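Local structure of T cell receptor mu chain (7L15) at residues S137-C151 with I201-S215. The protein pairs with a gamma chain to form the marsupial gamma-mu T cell receptor, and probably takes part in antigen recognition at the T cell surface. Numbering follows the deposited sequence.
Sequences SPSVFLVRDQDAVAC and ITCSVKHLGKEIHMS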
loop_
_atom_site.group_PDB
_atom_site.type_symbol
_atom_site.label_atom_id
_atom_site.label_comp_id
_atom_site.label_asym_id
_atom_site.label_seq_id
_atom_site.Cartn_x
_atom_site.Cartn_y
_atom_site.Cartn_z
ATOM N N SER A 137 0.966 12.454 26.669
ATOM C CA SER A 137 0.924 11.126 27.270
ATOM C C SER A 137 -0.281 10.357 26.739
ATOM O O SER A 137 -1.346 10.944 26.546
ATOM C CB SER A 137 0.826 11.216 28.788
ATOM O OG SER A 137 1.961 11.855 29.330
ATOM N N PRO A 138 -0.145 9.056 26.497
ATOM C CA PRO A 138 -1.284 8.267 26.021
ATOM C C PRO A 138 -2.243 7.913 27.142
ATOM O O PRO A 138 -1.910 7.969 28.333
ATOM C CB PRO A 138 -0.624 6.999 25.475
ATOM C CG PRO A 138 0.606 6.831 26.339
ATOM C CD PRO A 138 1.097 8.258 26.546
ATOM N N SER A 139 -3.455 7.550 26.734
ATOM C CA SER A 139 -4.376 6.810 27.584
ATOM C C SER A 139 -4.312 5.336 27.198
ATOM O O SER A 139 -3.891 4.988 26.092
ATOM C CB SER A 139 -5.808 7.341 27.448
ATOM O OG SER A 139 -6.091 7.679 26.101
ATOM N N VAL A 140 -4.702 4.466 28.135
ATOM C CA VAL A 140 -4.505 3.030 27.981
ATOM C C VAL A 140 -5.810 2.304 28.288
ATOM O O VAL A 140 -6.399 2.502 29.354
ATOM C CB VAL A 140 -3.365 2.522 28.886
ATOM C CG1 VAL A 140 -3.188 1.032 28.738
ATOM C CG2 VAL A 140 -2.065 3.252 28.546
ATOM N N PHE A 141 -6.244 1.443 27.369
ATOM C CA PHE A 141 -7.485 0.701 27.527
ATOM C C PHE A 141 -7.239 -0.764 27.241
ATOM O O PHE A 141 -6.598 -1.098 26.239
ATOM C CB PHE A 141 -8.562 1.242 26.590
ATOM C CG PHE A 141 -8.719 2.720 26.679
ATOM C CD1 PHE A 141 -9.496 3.287 27.684
ATOM C CD2 PHE A 141 -8.071 3.551 25.787
ATOM C CE1 PHE A 141 -9.622 4.681 27.789
ATOM C CE2 PHE A 141 -8.208 4.944 25.877
ATOM C CZ PHE A 141 -8.987 5.505 26.879
ATOM N N LEU A 142 -7.766 -1.633 28.107
ATOM C CA LEU A 142 -7.746 -3.070 27.872
ATOM C C LEU A 142 -9.038 -3.498 27.193
ATOM O O LEU A 142 -10.124 -3.041 27.559
ATOM C CB LEU A 142 -7.580 -3.838 29.184
ATOM C CG LEU A 142 -6.198 -3.943 29.818
ATOM C CD1 LEU A 142 -6.336 -4.523 31.220
ATOM C CD2 LEU A 142 -5.325 -4.829 28.958
ATOM N N VAL A 143 -8.915 -4.377 26.197
ATOM C CA VAL A 143 -10.067 -4.952 25.521
ATOM C C VAL A 143 -9.811 -6.438 25.357
ATOM O O VAL A 143 -8.675 -6.866 25.124
ATOM C CB VAL A 143 -10.342 -4.313 24.139
ATOM C CG1 VAL A 143 -11.750 -4.694 23.661
ATOM C CG2 VAL A 143 -10.146 -2.799 24.182
ATOM N N ARG A 144 -10.880 -7.221 25.443
ATOM C CA ARG A 144 -10.802 -8.674 25.427
ATOM C C ARG A 144 -11.764 -9.255 24.401
ATOM O O ARG A 144 -12.824 -8.695 24.129
ATOM C CB ARG A 144 -11.134 -9.265 26.795
ATOM C CG ARG A 144 -9.986 -9.962 27.452
ATOM C CD ARG A 144 -10.481 -10.780 28.626
ATOM N NE ARG A 144 -9.377 -11.330 29.402
ATOM C CZ ARG A 144 -8.854 -10.742 30.472
ATOM N NH1 ARG A 144 -9.333 -9.581 30.900
ATOM N NH2 ARG A 144 -7.850 -11.317 31.114
ATOM N N ASP A 145 -11.360 -10.377 23.813
ATOM C CA ASP A 145 -12.258 -11.222 23.027
ATOM C C ASP A 145 -11.747 -12.647 23.221
ATOM O O ASP A 145 -10.696 -13.012 22.682
ATOM C CB ASP A 145 -12.280 -10.816 21.560
ATOM C CG ASP A 145 -13.376 -11.509 20.776
ATOM O OD1 ASP A 145 -14.555 -11.421 21.179
ATOM O OD2 ASP A 145 -13.066 -12.125 19.741
ATOM N N GLN A 146 -12.461 -13.417 24.044
ATOM C CA GLN A 146 -12.105 -14.793 24.400
ATOM C C GLN A 146 -10.706 -14.781 25.006
ATOM O O GLN A 146 -10.516 -14.100 26.030
ATOM C CB GLN A 146 -12.299 -15.682 23.174
ATOM C CG GLN A 146 -13.645 -15.470 22.518
ATOM C CD GLN A 146 -13.958 -16.523 21.491
ATOM O OE1 GLN A 146 -13.957 -17.711 21.798
ATOM N NE2 GLN A 146 -14.230 -16.096 20.259
ATOM N N ASP A 147 -9.727 -15.496 24.442
ATOM C CA ASP A 147 -8.378 -15.594 24.993
ATOM C C ASP A 147 -7.428 -14.570 24.396
ATOM O O ASP A 147 -6.216 -14.649 24.622
ATOM C CB ASP A 147 -7.810 -17.005 24.783
ATOM C CG ASP A 147 -7.628 -17.354 23.313
ATOM O OD1 ASP A 147 -8.604 -17.236 22.542
ATOM O OD2 ASP A 147 -6.503 -17.735 22.924
ATOM N N ALA A 148 -7.947 -13.627 23.623
ATOM C CA ALA A 148 -7.149 -12.564 23.048
ATOM C C ALA A 148 -7.360 -11.303 23.875
ATOM O O ALA A 148 -8.492 -10.987 24.266
ATOM C CB ALA A 148 -7.528 -12.335 21.585
ATOM N N VAL A 149 -6.268 -10.607 24.170
ATOM C CA VAL A 149 -6.320 -9.324 24.850
ATOM C C VAL A 149 -5.630 -8.301 23.966
ATOM O O VAL A 149 -4.508 -8.528 23.498
ATOM C CB VAL A 149 -5.676 -9.377 26.246
ATOM C CG1 VAL A 149 -4.238 -9.863 26.152
ATOM C CG2 VAL A 149 -5.738 -8.003 26.894
ATOM N N ALA A 150 -6.317 -7.196 23.707
ATOM C CA ALA A 150 -5.739 -6.059 23.020
ATOM C C ALA A 150 -5.547 -4.955 24.041
ATOM O O ALA A 150 -6.424 -4.698 24.863
ATOM C CB ALA A 150 -6.632 -5.559 21.870
ATOM N N CYS A 151 -4.395 -4.319 23.998
ATOM C CA CYS A 151 -4.144 -3.133 24.794
ATOM C C CYS A 151 -4.143 -1.943 23.839
ATOM O O CYS A 151 -3.300 -1.865 22.948
ATOM C CB CYS A 151 -2.825 -3.275 25.556
ATOM S SG CYS A 151 -2.422 -1.838 26.467
ATOM N N ILE A 201 -4.948 -9.402 34.103
ATOM C CA ILE A 201 -4.110 -8.866 33.043
ATOM C C ILE A 201 -3.819 -7.402 33.340
ATOM O O ILE A 201 -4.682 -6.669 33.839
ATOM C CB ILE A 201 -4.767 -9.055 31.652
ATOM C CG1 ILE A 201 -3.874 -8.489 30.552
ATOM C CG2 ILE A 201 -6.175 -8.470 31.606
ATOM C CD1 ILE A 201 -2.519 -9.155 30.517
ATOM N N THR A 202 -2.586 -6.991 33.074
ATOM C CA THR A 202 -2.187 -5.603 33.229
ATOM C C THR A 202 -1.469 -5.163 31.969
ATOM O O THR A 202 -0.555 -5.847 31.499
ATOM C CB THR A 202 -1.272 -5.405 34.449
ATOM O OG1 THR A 202 -2.021 -5.627 35.651
ATOM C CG2 THR A 202 -0.699 -3.989 34.463
ATOM N N CYS A 203 -1.877 -4.032 31.421
ATOM C CA CYS A 203 -1.135 -3.415 30.341
ATOM C C CYS A 203 -0.404 -2.208 30.896
ATOM O O CYS A 203 -1.019 -1.338 31.518
ATOM C CB CYS A 203 -2.045 -2.991 29.194
ATOM S SG CYS A 203 -1.040 -2.395 27.858
ATOM N N SER A 204 0.893 -2.146 30.664
ATOM C CA SER A 204 1.722 -1.128 31.278
ATOM C C SER A 204 2.531 -0.423 30.200
ATOM O O SER A 204 3.239 -1.078 29.426
ATOM C CB SER A 204 2.636 -1.748 32.330
ATOM O OG SER A 204 3.676 -0.842 32.644
ATOM N N VAL A 205 2.425 0.905 30.155
ATOM C CA VAL A 205 3.015 1.724 29.103
ATOM C C VAL A 205 3.974 2.725 29.726
ATOM O O VAL A 205 3.645 3.373 30.726
ATOM C CB VAL A 205 1.924 2.451 28.290
ATOM C CG1 VAL A 205 2.551 3.392 27.264
ATOM C CG2 VAL A 205 1.017 1.432 27.609
ATOM N N LYS A 206 5.151 2.856 29.130
ATOM C CA LYS A 206 6.147 3.829 29.552
ATOM C C LYS A 206 6.351 4.804 28.405
ATOM O O LYS A 206 6.594 4.393 27.266
ATOM C CB LYS A 206 7.460 3.147 29.944
ATOM C CG LYS A 206 7.487 2.672 31.392
ATOM C CD LYS A 206 8.494 1.553 31.595
ATOM C CE LYS A 206 8.857 1.375 33.066
ATOM N NZ LYS A 206 10.340 1.264 33.276
ATOM N N HIS A 207 6.217 6.089 28.699
ATOM C CA HIS A 207 6.269 7.103 27.661
ATOM C C HIS A 207 6.804 8.363 28.315
ATOM O O HIS A 207 6.228 8.834 29.301
ATOM C CB HIS A 207 4.881 7.317 27.044
ATOM C CG HIS A 207 4.855 8.342 25.953
ATOM N ND1 HIS A 207 4.407 9.629 26.156
ATOM C CD2 HIS A 207 5.228 8.271 24.652
ATOM C CE1 HIS A 207 4.515 10.311 25.026
ATOM N NE2 HIS A 207 5.008 9.508 24.097
ATOM N N LEU A 208 7.942 8.853 27.811
ATOM C CA LEU A 208 8.622 10.043 28.346
ATOM C C LEU A 208 8.869 9.909 29.838
ATOM O O LEU A 208 8.686 10.854 30.604
ATOM C CB LEU A 208 7.826 11.320 28.050
ATOM C CG LEU A 208 7.624 11.560 26.557
ATOM C CD1 LEU A 208 6.767 12.771 26.356
ATOM C CD2 LEU A 208 8.961 11.711 25.839
ATOM N N GLY A 209 9.271 8.717 30.259
ATOM C CA GLY A 209 9.550 8.492 31.662
ATOM C C GLY A 209 8.349 8.460 32.580
ATOM O O GLY A 209 8.538 8.362 33.797
ATOM N N LYS A 210 7.127 8.560 32.052
ATOM C CA LYS A 210 5.913 8.378 32.839
ATOM C C LYS A 210 5.357 6.984 32.579
ATOM O O LYS A 210 5.495 6.440 31.483
ATOM C CB LYS A 210 4.854 9.430 32.489
ATOM N N GLU A 211 4.731 6.405 33.597
ATOM C CA GLU A 211 4.133 5.081 33.490
ATOM C C GLU A 211 2.619 5.219 33.518
ATOM O O GLU A 211 2.070 5.903 34.385
ATOM C CB GLU A 211 4.619 4.167 34.612
ATOM C CG GLU A 211 4.412 2.670 34.364
ATOM C CD GLU A 211 2.998 2.200 34.707
ATOM O OE1 GLU A 211 2.539 1.213 34.094
ATOM O OE2 GLU A 211 2.347 2.815 35.590
ATOM N N ILE A 212 1.956 4.598 32.545
ATOM C CA ILE A 212 0.501 4.580 32.440
ATOM C C ILE A 212 0.087 3.127 32.310
ATOM O O ILE A 212 0.815 2.313 31.732
ATOM C CB ILE A 212 -0.034 5.399 31.243
ATOM C CG1 ILE A 212 0.611 6.787 31.170
ATOM C CG2 ILE A 212 -1.550 5.524 31.319
ATOM C CD1 ILE A 212 1.845 6.832 30.298
ATOM N N HIS A 213 -1.084 2.796 32.851
ATOM C CA HIS A 213 -1.493 1.398 32.874
ATOM C C HIS A 213 -2.993 1.278 33.109
ATOM O O HIS A 213 -3.632 2.181 33.654
ATOM C CB HIS A 213 -0.734 0.621 33.956
ATOM C CG HIS A 213 -1.137 0.982 35.352
ATOM N ND1 HIS A 213 -0.491 1.955 36.084
ATOM C CD2 HIS A 213 -2.114 0.495 36.152
ATOM C CE1 HIS A 213 -1.058 2.057 37.274
ATOM N NE2 HIS A 213 -2.043 1.181 37.340
ATOM N N MET A 214 -3.533 0.132 32.688
ATOM C CA MET A 214 -4.852 -0.363 33.060
ATOM C C MET A 214 -4.729 -1.842 33.423
ATOM O O MET A 214 -3.941 -2.573 32.814
ATOM C CB MET A 214 -5.875 -0.181 31.922
ATOM C CG MET A 214 -7.282 -0.702 32.269
ATOM S SD MET A 214 -8.589 0.007 31.224
ATOM C CE MET A 214 -9.569 -1.415 30.774
ATOM N N SER A 215 -5.496 -2.287 34.412
ATOM C CA SER A 215 -5.527 -3.701 34.761
ATOM C C SER A 215 -6.959 -4.162 34.949
ATOM O O SER A 215 -7.796 -3.428 35.476
ATOM C CB SER A 215 -4.740 -4.036 36.054
ATOM O OG SER A 215 -4.017 -2.942 36.587
HETATM O O HOH W 1 4.088 10.497 28.761
#
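L142, V140 and I201, with M214 in support, join two facing sheets, whose outermost strands 139-145 and 210-215 have axes within 6.1 Å at only 23°. L142 reaches inward with a forked end that suits a two-sided place: CD2 lies 3.8 Å from C203 CB, while CD1 rests on the backbone of M214 and S215. M214 approaches from the other sheet. Its CG stands anti to the backbone N, and the flexible thioether then bends at chi3 (134°) to lay CE 3.5 Å from L142 CB. The sulfur accepts a weak but fairly straight hydrogen bond, L142 N to M214 SD at 3.6 Å. Compact, beta-branched V140 divides its methyls: CG2 meets I212 CG2 at 3.6 Å and also V205 CG2, whereas CG1 faces the sulfur of C203. Branched I201 sets CG2 obliquely against the R144 guanidinium (NH2 3.3 Å from CG2) and CG1 against V149 CG2. The C151-C203 disulfide (SG to SG 2.0 Å, chi3 -85°) lies against L142 and V140. At one end, a water bridges S137 OG to H207 ND1 and the H207 carbonyl, while H207 NE2 is hydrogen-bonded to P158 O. Two packed sheets pinned by a buried cystine are the hallmark of the immunoglobulin fold, here a C1-set domain.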